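Local coordinates for protein hypoxanthine phosphoribosyltransferase (Bacillus anthracis, PDB 4QYI) that probably catalyses the transfer of a phosphoribosyl group from phosphoribosyl pyrophosphate to hypoxanthine or guanine in purine salvage, at residues F48-D53 against I98-I103; E20-L25 against I55-N60; C128-K133 against P170-V175; I67-Y72 against H111-H116. All coordinates share one frame; numbering follows the deposited sequence. Where two conformers were deposited one is given.

Overall arrangement
Contacts 1 and 3 are buried. They share the main sheet, where strands 96-101 and 124-129 are neighbours, and their centres lie about 11 Å apart. Contact 1 joins apolar packing to a magnesium site. Contact 3 is apolar throughout and joins the main sheet to the small antiparallel sheet. Contact 2 is partly buried and packs a lysine chain on a histidine ring; it touches contact 1, where Val22 and Leu25 meet Phe50. Contact 4, also partly buried, lays helix 108-118 over strand 62-71 of the main sheet. Contacts 2 and 4 lie on opposite sides of the chain's centre, with about 25 Å between their own centres.

Contact 1. Residues F48-D53 against I98-I103; sequences FVFAAD and IVVEDI. With MG (magnesium ion), chain F.
Glu101 OE2 binds the magnesium ion at 2.1 Å. Glu101 OE2 also accepts a hydrogen bond from the backbone N of Asp102 at 3.2 Å, through its anti lone pair. Glu101 and Asp102 lie where the chain turns its corner, in the sequence IVVEDIID, which matches the acidic phosphoribosyl pyrophosphate motif of the type I phosphoribosyltransferase fold. Asp102 OD1 is the second protein ligand, 2.0 Å from the metal. Four waters complete six ligands. Water 1 also donates to Asp102 OD2, and water 2 to Ile103 O, so these two are also tied to the chain at the corner.

Helix 48-53 packs beside strand 98-101, and the two N-to-C directions make an angle of 131°. Phe50 points toward the strand. Its CG is anti to the backbone N (chi1 175°), which carries the ring to the start of the metal-binding corner. Val100 CG1 lies 3.5 Å from Phe50 CD2. Ala51 CB adds a looser contact with the same Val100 methyl. The other side of the helix faces the second protein chain, where Phe48 meets an aromatic ring edge-to-face. At the metal end of the contact, the Phe50 ring presents its edge to Glu101 O, 3.4 Å from CD2.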
loop_
_atom_site.group_PDB
_atom_site.type_symbol
_atom_site.label_atom_id
_atom_site.label_comp_id
_atom_site.label_asym_id
_atom_site.label_seq_id
_atom_site.Cartn_x
_atom_site.Cartn_y
_atom_site.Cartn_z
ATOM N N PHE A 48 -2.411 -1.933 -3.774
ATOM C CA PHE A 48 -2.086 -0.906 -2.760
ATOM C C PHE A 48 -2.406 0.526 -3.141
ATOM O O PHE A 48 -2.790 1.292 -2.269
ATOM C CB PHE A 48 -0.652 -1.016 -2.200
ATOM C CG PHE A 48 0.403 -0.236 -2.941
ATOM C CD1 PHE A 48 0.970 -0.709 -4.116
ATOM C CD2 PHE A 48 0.872 0.967 -2.418
ATOM C CE1 PHE A 48 1.947 0.015 -4.774
ATOM C CE2 PHE A 48 1.857 1.687 -3.067
ATOM C CZ PHE A 48 2.402 1.201 -4.240
ATOM N N VAL A 49 -2.296 0.879 -4.416
ATOM C CA VAL A 49 -2.588 2.253 -4.842
ATOM C C VAL A 49 -4.091 2.470 -4.814
ATOM O O VAL A 49 -4.581 3.439 -4.265
ATOM C CB VAL A 49 -2.004 2.560 -6.234
ATOM C CG1 VAL A 49 -2.419 3.942 -6.682
ATOM C CG2 VAL A 49 -0.485 2.438 -6.215
ATOM N N PHE A 50 -4.821 1.540 -5.407
ATOM C CA PHE A 50 -6.278 1.578 -5.398
ATOM C C PHE A 50 -6.817 1.654 -3.970
ATOM O O PHE A 50 -7.725 2.445 -3.665
ATOM C CB PHE A 50 -6.769 0.346 -6.129
ATOM C CG PHE A 50 -8.257 0.149 -6.127
ATOM C CD1 PHE A 50 -9.119 1.196 -6.371
ATOM C CD2 PHE A 50 -8.784 -1.147 -6.030
ATOM C CE1 PHE A 50 -10.480 0.988 -6.418
ATOM C CE2 PHE A 50 -10.149 -1.358 -6.077
ATOM C CZ PHE A 50 -10.998 -0.281 -6.267
ATOM N N ALA A 51 -6.240 0.861 -3.085
ATOM C CA ALA A 51 -6.700 0.816 -1.693
ATOM C C ALA A 51 -6.457 2.132 -1.009
ATOM O O ALA A 51 -7.336 2.621 -0.306
ATOM C CB ALA A 51 -6.032 -0.307 -0.917
ATOM N N ALA A 52 -5.266 2.692 -1.207
ATOM C CA ALA A 52 -4.931 3.970 -0.602
ATOM C C ALA A 52 -5.955 5.036 -1.035
ATOM O O ALA A 52 -6.428 5.801 -0.213
ATOM C CB ALA A 52 -3.519 4.402 -0.993
ATOM N N ASP A 53 -6.316 5.055 -2.320
ATOM C CA ASP A 53 -7.265 6.049 -2.814
ATOM C C ASP A 53 -8.697 5.759 -2.381
ATOM O O ASP A 53 -9.431 6.667 -1.993
ATOM C CB ASP A 53 -7.235 6.140 -4.340
ATOM C CG ASP A 53 -5.955 6.768 -4.875
ATOM O OD1 ASP A 53 -5.145 7.331 -4.095
ATOM O OD2 ASP A 53 -5.785 6.709 -6.104
ATOM N N ILE A 98 -14.304 -6.045 3.344
ATOM C CA ILE A 98 -14.236 -5.820 1.908
ATOM C C ILE A 98 -12.826 -6.171 1.460
ATOM O O ILE A 98 -11.851 -5.575 1.923
ATOM C CB ILE A 98 -14.573 -4.395 1.509
ATOM C CG1 ILE A 98 -16.002 -4.102 1.956
ATOM C CG2 ILE A 98 -14.439 -4.250 -0.007
ATOM C CD1 ILE A 98 -16.406 -2.694 1.759
ATOM N N VAL A 99 -12.729 -7.113 0.537
ATOM C CA VAL A 99 -11.430 -7.541 0.015
ATOM C C VAL A 99 -11.222 -6.763 -1.265
ATOM O O VAL A 99 -12.056 -6.805 -2.183
ATOM C CB VAL A 99 -11.392 -9.044 -0.244
ATOM C CG1 VAL A 99 -10.035 -9.482 -0.793
ATOM C CG2 VAL A 99 -11.701 -9.781 1.041
ATOM N N VAL A 100 -10.091 -6.076 -1.317
ATOM C CA VAL A 100 -9.762 -5.196 -2.434
ATOM C C VAL A 100 -8.687 -5.757 -3.358
ATOM O O VAL A 100 -7.616 -6.123 -2.909
ATOM C CB VAL A 100 -9.350 -3.818 -1.874
ATOM C CG1 VAL A 100 -8.851 -2.891 -2.964
ATOM C CG2 VAL A 100 -10.523 -3.178 -1.157
ATOM N N GLU A 101 -9.025 -5.854 -4.640
ATOM C CA GLU A 101 -8.123 -6.319 -5.672
ATOM C C GLU A 101 -7.964 -5.317 -6.773
ATOM O O GLU A 101 -8.784 -4.408 -6.947
ATOM C CB GLU A 101 -8.643 -7.599 -6.342
ATOM C CG GLU A 101 -8.179 -8.882 -5.712
ATOM C CD GLU A 101 -6.716 -9.215 -6.033
ATOM O OE1 GLU A 101 -6.343 -10.368 -5.760
ATOM O OE2 GLU A 101 -5.942 -8.381 -6.586
ATOM N N ASP A 102 -6.875 -5.481 -7.511
ATOM C CA ASP A 102 -6.615 -4.657 -8.675
ATOM C C ASP A 102 -7.330 -5.296 -9.856
ATOM O O ASP A 102 -7.925 -4.613 -10.671
ATOM C CB ASP A 102 -5.106 -4.546 -8.959
ATOM C CG ASP A 102 -4.402 -5.900 -8.996
ATOM O OD1 ASP A 102 -4.821 -6.861 -8.324
ATOM O OD2 ASP A 102 -3.378 -5.990 -9.685
ATOM N N ILE A 103 -7.277 -6.625 -9.934
ATOM C CA ILE A 103 -7.879 -7.341 -11.055
ATOM C C ILE A 103 -8.487 -8.664 -10.681
ATOM O O ILE A 103 -7.965 -9.368 -9.820
ATOM C CB ILE A 103 -6.804 -7.708 -12.102
ATOM C CG1 ILE A 103 -6.135 -6.452 -12.638
ATOM C CG2 ILE A 103 -7.411 -8.501 -13.272
ATOM C CD1 ILE A 103 -4.867 -6.721 -13.422
HETATM MG MG MG F . -4.004 -8.413 -7.395
HETATM O O HOH W 1 -2.295 -8.386 -8.574
HETATM O O HOH W 2 -5.288 -9.480 -8.983
HETATM O O HOH W 3 -4.063 -10.437 -6.523
HETATM O O HOH W 4 -3.200 -7.758 -5.890
#

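Contact 2. Residues E20-L25 against I55-N60; sequences EKVKEL and IRHIKN
Lys23 lays its CG over one face of the His57 imidazole. This is a CH-pi contact between helix 15-32 and the turn that follows helix 48-55, on the flank of the phosphoribosyltransferase domain. The CG sits 3.8 Å from the ring centroid and 20° off the ring normal. It is displaced toward the CE1-NE2 side, and Lys23 CG to His57 NE2 is the shortest approach, 3.6 Å.

His57 lies in a type I beta turn from Ile55 to Ile58, closed by Ile58 N to Ile55 O at 3.1 Å. Its side chain points toward the helix. Its ND1 also has a weak hydrogen bond to Asp53 O in helix 48-55, which may help to set the ring's rotation. Val22 CG1 approaches the ring obliquely and less closely. Val22 also packs on Phe50, Asp53 and Leu54, so it joins helix 15-32 to helix 48-55 just ahead of the turn. Ala26, one turn further along helix 15-32, touches His57 as well.

The Lys23 chain runs extended beyond CG (chi2 180°), and its end leads away from the turn. The ammonium group therefore does not meet the imidazole; Lys23 NZ stays 5.6 Å from His57 NE2. It forms a salt bridge within its own helix instead, with Lys23 NZ 2.9 Å from Glu20 OE1, on the syn side and 25° out of the carboxylate plane.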
loop_
_atom_site.group_PDB
_atom_site.type_symbol
_atom_site.label_atom_id
_atom_site.label_comp_id
_atom_site.label_asym_id
_atom_site.label_seq_id
_atom_site.Cartn_x
_atom_site.Cartn_y
_atom_site.Cartn_z
ATOM N N GLU A 20 -12.428 9.574 -10.500
ATOM C CA GLU A 20 -13.895 9.617 -10.464
ATOM C C GLU A 20 -14.498 8.246 -10.103
ATOM O O GLU A 20 -15.407 8.148 -9.278
ATOM C CB GLU A 20 -14.482 10.112 -11.793
ATOM C CG GLU A 20 -14.346 11.610 -11.964
ATOM C CD GLU A 20 -15.079 12.348 -10.867
ATOM O OE1 GLU A 20 -14.403 13.148 -10.209
ATOM O OE2 GLU A 20 -16.280 12.079 -10.605
ATOM N N LYS A 21 -13.997 7.193 -10.732
ATOM C CA LYS A 21 -14.544 5.867 -10.475
ATOM C C LYS A 21 -14.302 5.398 -9.044
ATOM O O LYS A 21 -15.169 4.796 -8.434
ATOM C CB LYS A 21 -13.980 4.839 -11.447
ATOM C CG LYS A 21 -14.622 3.471 -11.277
ATOM C CD LYS A 21 -16.109 3.522 -11.523
ATOM C CE LYS A 21 -16.401 3.757 -12.984
ATOM N NZ LYS A 21 -17.858 3.897 -13.218
ATOM N N VAL A 22 -13.118 5.677 -8.522
ATOM C CA VAL A 22 -12.802 5.295 -7.168
ATOM C C VAL A 22 -13.771 5.986 -6.213
ATOM O O VAL A 22 -14.275 5.354 -5.289
ATOM C CB VAL A 22 -11.309 5.539 -6.861
ATOM C CG1 VAL A 22 -10.982 5.240 -5.413
ATOM C CG2 VAL A 22 -10.456 4.649 -7.774
ATOM N N LYS A 23 -14.046 7.269 -6.436
ATOM C CA LYS A 23 -14.987 8.011 -5.588
ATOM C C LYS A 23 -16.370 7.346 -5.609
ATOM O O LYS A 23 -17.062 7.271 -4.599
ATOM C CB LYS A 23 -15.170 9.449 -6.102
ATOM C CG LYS A 23 -13.993 10.417 -6.033
ATOM C CD LYS A 23 -14.446 11.751 -6.607
ATOM C CE LYS A 23 -13.277 12.678 -6.851
ATOM N NZ LYS A 23 -13.670 13.965 -7.502
ATOM N N GLU A 24 -16.779 6.920 -6.788
ATOM C CA GLU A 24 -18.064 6.273 -6.960
ATOM C C GLU A 24 -18.145 4.916 -6.257
ATOM O O GLU A 24 -19.165 4.581 -5.655
ATOM C CB GLU A 24 -18.345 6.136 -8.448
ATOM C CG GLU A 24 -19.480 5.166 -8.799
ATOM C CD GLU A 24 -19.812 5.192 -10.276
ATOM O OE1 GLU A 24 -20.895 4.683 -10.636
ATOM O OE2 GLU A 24 -18.999 5.724 -11.072
ATOM N N LEU A 25 -17.072 4.134 -6.323
ATOM C CA LEU A 25 -17.056 2.844 -5.631
ATOM C C LEU A 25 -17.140 3.049 -4.122
ATOM O O LEU A 25 -17.816 2.302 -3.423
ATOM C CB LEU A 25 -15.795 2.057 -5.970
ATOM C CG LEU A 25 -15.713 1.571 -7.412
ATOM C CD1 LEU A 25 -14.385 0.883 -7.649
ATOM C CD2 LEU A 25 -16.875 0.662 -7.785
ATOM N N ILE A 55 -9.939 4.040 0.290
ATOM C CA ILE A 55 -10.264 4.256 1.702
ATOM C C ILE A 55 -10.363 5.713 2.121
ATOM O O ILE A 55 -11.108 6.044 3.058
ATOM C CB ILE A 55 -9.341 3.476 2.658
ATOM C CG1 ILE A 55 -7.918 4.045 2.655
ATOM C CG2 ILE A 55 -9.386 1.987 2.303
ATOM C CD1 ILE A 55 -7.008 3.337 3.640
ATOM N N ARG A 56 -9.651 6.584 1.423
ATOM C CA ARG A 56 -9.681 8.005 1.733
ATOM C C ARG A 56 -11.012 8.684 1.381
ATOM O O ARG A 56 -11.255 9.800 1.805
ATOM C CB ARG A 56 -8.486 8.731 1.116
ATOM C CG ARG A 56 -7.220 8.475 1.908
ATOM C CD ARG A 56 -6.044 9.237 1.361
ATOM N NE ARG A 56 -5.552 8.622 0.145
ATOM C CZ ARG A 56 -4.506 9.044 -0.550
ATOM N NH1 ARG A 56 -3.842 10.137 -0.166
ATOM N NH2 ARG A 56 -4.135 8.379 -1.637
ATOM N N HIS A 57 -11.846 8.000 0.602
ATOM C CA HIS A 57 -13.174 8.486 0.263
ATOM C C HIS A 57 -14.241 7.822 1.113
ATOM O O HIS A 57 -15.391 8.232 1.068
ATOM C CB HIS A 57 -13.492 8.268 -1.211
ATOM C CG HIS A 57 -12.734 9.191 -2.113
ATOM N ND1 HIS A 57 -11.724 8.771 -2.948
ATOM C CD2 HIS A 57 -12.807 10.535 -2.260
ATOM C CE1 HIS A 57 -11.224 9.814 -3.589
ATOM N NE2 HIS A 57 -11.864 10.893 -3.189
ATOM N N ILE A 58 -13.869 6.809 1.895
ATOM C CA ILE A 58 -14.840 6.142 2.759
ATOM C C ILE A 58 -14.838 6.836 4.110
ATOM O O ILE A 58 -13.814 6.902 4.794
ATOM C CB ILE A 58 -14.529 4.642 2.906
ATOM C CG1 ILE A 58 -14.693 3.964 1.547
ATOM C CG2 ILE A 58 -15.463 4.001 3.923
ATOM C CD1 ILE A 58 -14.166 2.540 1.508
ATOM N N LYS A 59 -16.002 7.308 4.519
ATOM C CA LYS A 59 -16.105 8.039 5.785
ATOM C C LYS A 59 -16.339 7.143 6.976
ATOM O O LYS A 59 -16.104 7.562 8.093
ATOM C CB LYS A 59 -17.144 9.194 5.765
ATOM C CG LYS A 59 -16.759 10.494 5.008
ATOM C CD LYS A 59 -17.163 10.506 3.537
ATOM C CE LYS A 59 -18.664 10.730 3.470
ATOM N NZ LYS A 59 -19.177 10.583 2.083
ATOM N N ASN A 60 -16.825 5.925 6.754
ATOM C CA ASN A 60 -17.012 4.986 7.850
ATOM C C ASN A 60 -15.678 4.739 8.557
ATOM O O ASN A 60 -14.600 5.030 8.007
ATOM C CB ASN A 60 -17.468 3.611 7.344
ATOM C CG ASN A 60 -18.760 3.655 6.548
ATOM O OD1 ASN A 60 -18.842 4.339 5.533
ATOM N ND2 ASN A 60 -19.744 2.849 6.950
#

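Contact 3. Residues C128-K133 against P170-V175; sequences CTLLDK and PFIASV
Ile172, the first residue of strand 172-175, reaches tip to tip toward Leu130 and Leu131. Its CD1 does all the touching. Ile172 CD1 lies 3.7 Å from Leu130 CD2 and 3.9 Å from Leu131 CD1. The CD2 of Leu131 follows at 4.1 Å from the same methyl. CG1 of Ile172 is anti to the carbonyl carbon (chi1 -68°), and the extended chi2 sends CD1 outward between the two leucines. Ala173 packs on Ile8 instead. Ser174 OG bonds to Asp10 N in strand 8-13, within the small antiparallel sheet, consistent with the hood of this family.

The two leucines come from a corner in the chain at Leu130. Thr129 OG1 braces that corner with a 2.7 Å hydrogen bond to Leu131 O. Around them, Tyr158 touches Leu130, while Ile160 and Ile13 touch Leu131. With only methyl groups meeting, this contact between 128-133 and 170-175 rests on apolar burial and shape, with no directional bond across it.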
loop_
_atom_site.group_PDB
_atom_site.type_symbol
_atom_site.label_atom_id
_atom_site.label_comp_id
_atom_site.label_asym_id
_atom_site.label_seq_id
_atom_site.Cartn_x
_atom_site.Cartn_y
_atom_site.Cartn_z
ATOM N N CYS A 128 -14.175 -6.141 -3.940
ATOM C CA CYS A 128 -14.074 -4.892 -4.660
ATOM C C CYS A 128 -12.849 -4.922 -5.556
ATOM O O CYS A 128 -11.731 -5.018 -5.060
ATOM C CB CYS A 128 -13.940 -3.741 -3.659
ATOM S SG CYS A 128 -13.703 -2.120 -4.435
ATOM N N THR A 129 -13.048 -4.829 -6.867
ATOM C CA THR A 129 -11.919 -4.841 -7.780
ATOM C C THR A 129 -11.947 -3.622 -8.671
ATOM O O THR A 129 -13.005 -3.136 -9.056
ATOM C CB THR A 129 -11.889 -6.121 -8.656
ATOM O OG1 THR A 129 -10.689 -6.162 -9.448
ATOM C CG2 THR A 129 -13.092 -6.180 -9.569
ATOM N N LEU A 130 -10.762 -3.125 -8.988
ATOM C CA LEU A 130 -10.643 -1.979 -9.851
ATOM C C LEU A 130 -11.012 -2.405 -11.253
ATOM O O LEU A 130 -11.784 -1.722 -11.930
ATOM C CB LEU A 130 -9.207 -1.455 -9.872
ATOM C CG LEU A 130 -8.980 -0.242 -10.785
ATOM C CD1 LEU A 130 -9.817 0.944 -10.346
ATOM C CD2 LEU A 130 -7.515 0.148 -10.788
ATOM N N LEU A 131 -10.454 -3.544 -11.679
ATOM C CA LEU A 131 -10.677 -4.055 -13.026
ATOM C C LEU A 131 -11.252 -5.459 -12.996
ATOM O O LEU A 131 -10.877 -6.261 -12.140
ATOM C CB LEU A 131 -9.359 -4.076 -13.777
ATOM C CG LEU A 131 -8.540 -2.778 -13.743
ATOM C CD1 LEU A 131 -7.172 -3.023 -14.372
ATOM C CD2 LEU A 131 -9.249 -1.618 -14.415
ATOM N N ASP A 132 -12.169 -5.746 -13.922
ATOM C CA ASP A 132 -12.820 -7.043 -14.003
ATOM C C ASP A 132 -12.785 -7.535 -15.456
ATOM O O ASP A 132 -12.953 -6.748 -16.405
ATOM C CB ASP A 132 -14.278 -6.945 -13.498
ATOM C CG ASP A 132 -14.903 -8.313 -13.184
ATOM O OD1 ASP A 132 -14.145 -9.280 -12.984
ATOM O OD2 ASP A 132 -16.153 -8.408 -13.053
ATOM N N LYS A 133 -12.560 -8.835 -15.612
ATOM C CA LYS A 133 -12.519 -9.491 -16.918
ATOM C C LYS A 133 -13.396 -10.717 -16.761
ATOM O O LYS A 133 -12.881 -11.820 -16.627
ATOM C CB LYS A 133 -11.075 -9.898 -17.293
ATOM C CG LYS A 133 -10.114 -8.695 -17.416
ATOM C CD LYS A 133 -8.562 -8.764 -17.397
ATOM C CE LYS A 133 -7.741 -9.239 -18.594
ATOM N NZ LYS A 133 -6.273 -9.088 -18.298
ATOM N N PRO A 170 0.312 7.047 -12.988
ATOM C CA PRO A 170 -0.941 7.492 -12.378
ATOM C C PRO A 170 -2.192 7.128 -13.179
ATOM O O PRO A 170 -3.317 7.442 -12.766
ATOM C CB PRO A 170 -0.768 9.002 -12.311
ATOM C CG PRO A 170 0.131 9.327 -13.460
ATOM C CD PRO A 170 1.091 8.172 -13.542
ATOM N N PHE A 171 -1.987 6.451 -14.305
ATOM C CA PHE A 171 -3.055 6.012 -15.198
ATOM C C PHE A 171 -2.805 4.542 -15.527
ATOM O O PHE A 171 -1.760 3.994 -15.168
ATOM C CB PHE A 171 -3.026 6.852 -16.499
ATOM C CG PHE A 171 -1.681 6.859 -17.164
ATOM C CD1 PHE A 171 -1.303 5.833 -18.026
ATOM C CD2 PHE A 171 -0.780 7.884 -16.912
ATOM C CE1 PHE A 171 -0.047 5.827 -18.621
ATOM C CE2 PHE A 171 0.463 7.901 -17.515
ATOM C CZ PHE A 171 0.836 6.870 -18.363
ATOM N N ILE A 172 -3.766 3.915 -16.202
ATOM C CA ILE A 172 -3.653 2.532 -16.641
ATOM C C ILE A 172 -3.422 2.526 -18.153
ATOM O O ILE A 172 -4.119 3.208 -18.905
ATOM C CB ILE A 172 -4.877 1.702 -16.233
ATOM C CG1 ILE A 172 -4.862 1.575 -14.685
ATOM C CG2 ILE A 172 -4.859 0.331 -16.893
ATOM C CD1 ILE A 172 -5.804 0.599 -14.041
ATOM N N ALA A 173 -2.429 1.752 -18.589
ATOM C CA ALA A 173 -2.073 1.678 -19.997
ATOM C C ALA A 173 -1.880 0.275 -20.520
ATOM O O ALA A 173 -1.616 -0.648 -19.761
ATOM C CB ALA A 173 -0.781 2.441 -20.221
ATOM N N SER A 174 -1.995 0.146 -21.836
ATOM C CA SER A 174 -1.733 -1.101 -22.519
ATOM C C SER A 174 -0.230 -1.091 -22.795
ATOM O O SER A 174 0.391 -0.027 -22.834
ATOM C CB SER A 174 -2.533 -1.195 -23.824
ATOM O OG SER A 174 -2.355 -0.047 -24.635
ATOM N N VAL A 175 0.337 -2.281 -22.960
ATOM C CA VAL A 175 1.746 -2.491 -23.236
ATOM C C VAL A 175 1.701 -3.540 -24.358
ATOM O O VAL A 175 0.710 -4.233 -24.447
ATOM C CB VAL A 175 2.505 -3.110 -22.045
ATOM C CG1 VAL A 175 2.472 -2.209 -20.827
ATOM C CG2 VAL A 175 1.926 -4.465 -21.684
#

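Contact 4. Residues I67-Y72 against H111-H116; sequences ISASSY and HFLKDH
Leu113 sets its CD2 against two residues of strand 62-71. Leu113 CD2 lies 4.3 Å from both Ile67 CD1 and Ala69 CB. A third contact comes one helical turn on, where Ile67 CD1 approaches His116 CD2 obliquely at 4.3 Å. All three are loose van der Waals contacts. They belong to the helix-on-sheet packing of the phosphoribosyltransferase fold.

Ile67 and Ala69 alternate with Ser68, so both point at the helix while Ser68 points away. The Ile67 chain is fully extended (chi1 -171°, chi2 165°), which brings its CD1 within contact of both Leu113 and His116. Further out, His116 NE2 is hydrogen-bonded to Asp87 OD1, and its ring meets His120 edge-to-face. These two partners probably help to orient the imidazole. Val82 touches both Ala69 and Phe112.

The axes of strand segment 67-71 and helix segment 111-116 are 11.3 Å apart at their closest, at 134° between their N-to-C directions. Strand 62-71 lies between strands 82-84 and 38-43 in the main sheet, and Ile67 also packs on Ile41 and Val43. Helix 108-118 spans from strand 82-84, through Phe112 and His116, to strand 124-129, where Lys114 touches Leu125 and Phe127.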
loop_
_atom_site.group_PDB
_atom_site.type_symbol
_atom_site.label_atom_id
_atom_site.label_comp_id
_atom_site.label_asym_id
_atom_site.label_seq_id
_atom_site.Cartn_x
_atom_site.Cartn_y
_atom_site.Cartn_z
ATOM N N ILE A 67 -2.986 -8.889 2.745
ATOM C CA ILE A 67 -2.757 -10.305 2.579
ATOM C C ILE A 67 -1.884 -10.475 1.350
ATOM O O ILE A 67 -1.987 -9.709 0.388
ATOM C CB ILE A 67 -4.070 -11.115 2.475
ATOM C CG1 ILE A 67 -3.779 -12.612 2.515
ATOM C CG2 ILE A 67 -4.829 -10.781 1.203
ATOM C CD1 ILE A 67 -5.000 -13.480 2.771
ATOM N N SER A 68 -0.999 -11.463 1.402
ATOM C CA SER A 68 -0.123 -11.771 0.301
ATOM C C SER A 68 -0.218 -13.269 0.004
ATOM O O SER A 68 -0.116 -14.097 0.909
ATOM C CB SER A 68 1.301 -11.335 0.583
ATOM O OG SER A 68 2.112 -11.729 -0.490
ATOM N N ALA A 69 -0.435 -13.604 -1.264
ATOM C CA ALA A 69 -0.561 -14.993 -1.689
ATOM C C ALA A 69 0.245 -15.200 -2.941
ATOM O O ALA A 69 0.304 -14.305 -3.777
ATOM C CB ALA A 69 -2.014 -15.305 -1.969
ATOM N N SER A 70 0.894 -16.347 -3.079
ATOM C CA SER A 70 1.644 -16.604 -4.307
ATOM C C SER A 70 1.189 -17.889 -4.976
ATOM O O SER A 70 0.604 -18.797 -4.355
ATOM C CB SER A 70 3.157 -16.636 -4.056
ATOM O OG SER A 70 3.518 -17.692 -3.199
ATOM N N SER A 71 1.502 -17.987 -6.252
ATOM C CA SER A 71 1.126 -19.145 -7.029
ATOM C C SER A 71 1.985 -20.365 -6.798
ATOM O O SER A 71 3.170 -20.265 -6.472
ATOM C CB SER A 71 1.202 -18.796 -8.516
ATOM O OG SER A 71 1.061 -19.972 -9.271
ATOM N N TYR A 72 1.364 -21.528 -6.963
ATOM C CA TYR A 72 2.059 -22.800 -6.870
ATOM C C TYR A 72 2.444 -23.267 -8.281
ATOM O O TYR A 72 3.066 -24.304 -8.425
ATOM C CB TYR A 72 1.196 -23.883 -6.210
ATOM C CG TYR A 72 1.069 -23.835 -4.704
ATOM C CD1 TYR A 72 2.094 -24.306 -3.894
ATOM C CD2 TYR A 72 -0.097 -23.378 -4.087
ATOM C CE1 TYR A 72 1.973 -24.292 -2.514
ATOM C CE2 TYR A 72 -0.227 -23.375 -2.714
ATOM C CZ TYR A 72 0.803 -23.826 -1.931
ATOM O OH TYR A 72 0.658 -23.799 -0.555
ATOM N N HIS A 111 -11.524 -16.882 -5.129
ATOM C CA HIS A 111 -12.476 -17.858 -4.590
ATOM C C HIS A 111 -11.784 -18.608 -3.455
ATOM O O HIS A 111 -12.372 -18.860 -2.407
ATOM C CB HIS A 111 -12.915 -18.834 -5.686
ATOM C CG HIS A 111 -13.937 -19.835 -5.243
ATOM N ND1 HIS A 111 -15.288 -19.562 -5.209
ATOM C CD2 HIS A 111 -13.806 -21.123 -4.845
ATOM C CE1 HIS A 111 -15.944 -20.634 -4.798
ATOM N NE2 HIS A 111 -15.067 -21.597 -4.574
ATOM N N PHE A 112 -10.513 -18.937 -3.662
ATOM C CA PHE A 112 -9.732 -19.632 -2.662
ATOM C C PHE A 112 -9.551 -18.705 -1.448
ATOM O O PHE A 112 -9.702 -19.115 -0.298
ATOM C CB PHE A 112 -8.392 -20.040 -3.298
ATOM C CG PHE A 112 -7.567 -20.950 -2.471
ATOM C CD1 PHE A 112 -6.652 -20.445 -1.559
ATOM C CD2 PHE A 112 -7.668 -22.317 -2.645
ATOM C CE1 PHE A 112 -5.871 -21.297 -0.810
ATOM C CE2 PHE A 112 -6.884 -23.175 -1.905
ATOM C CZ PHE A 112 -5.983 -22.668 -0.987
ATOM N N LEU A 113 -9.240 -17.439 -1.691
ATOM C CA LEU A 113 -9.069 -16.494 -0.577
ATOM C C LEU A 113 -10.388 -16.270 0.172
ATOM O O LEU A 113 -10.406 -16.082 1.385
ATOM C CB LEU A 113 -8.479 -15.171 -1.040
ATOM C CG LEU A 113 -7.067 -15.275 -1.621
ATOM C CD1 LEU A 113 -6.562 -13.891 -1.998
ATOM C CD2 LEU A 113 -6.097 -15.916 -0.640
ATOM N N LYS A 114 -11.486 -16.351 -0.556
ATOM C CA LYS A 114 -12.806 -16.239 0.049
ATOM C C LYS A 114 -13.013 -17.331 1.105
ATOM O O LYS A 114 -13.406 -17.048 2.233
ATOM C CB LYS A 114 -13.870 -16.366 -1.035
ATOM C CG LYS A 114 -15.293 -16.269 -0.527
ATOM C CD LYS A 114 -16.272 -16.325 -1.693
ATOM C CE LYS A 114 -17.709 -16.270 -1.215
ATOM N NZ LYS A 114 -18.674 -16.304 -2.344
ATOM N N ASP A 115 -12.746 -18.586 0.736
ATOM C CA ASP A 115 -12.870 -19.698 1.683
ATOM C C ASP A 115 -11.972 -19.495 2.906
ATOM O O ASP A 115 -12.346 -19.838 4.026
ATOM C CB ASP A 115 -12.521 -21.016 1.009
ATOM C CG ASP A 115 -13.565 -21.459 0.013
ATOM O OD1 ASP A 115 -14.690 -20.920 0.018
ATOM O OD2 ASP A 115 -13.278 -22.401 -0.748
ATOM N N HIS A 116 -10.774 -18.951 2.700
ATOM C CA HIS A 116 -9.874 -18.705 3.820
ATOM C C HIS A 116 -10.494 -17.699 4.807
ATOM O O HIS A 116 -10.521 -17.929 6.015
ATOM C CB HIS A 116 -8.507 -18.198 3.341
ATOM C CG HIS A 116 -7.586 -17.814 4.458
ATOM N ND1 HIS A 116 -7.038 -18.735 5.320
ATOM C CD2 HIS A 116 -7.107 -16.613 4.846
ATOM C CE1 HIS A 116 -6.272 -18.118 6.199
ATOM N NE2 HIS A 116 -6.299 -16.828 5.934
#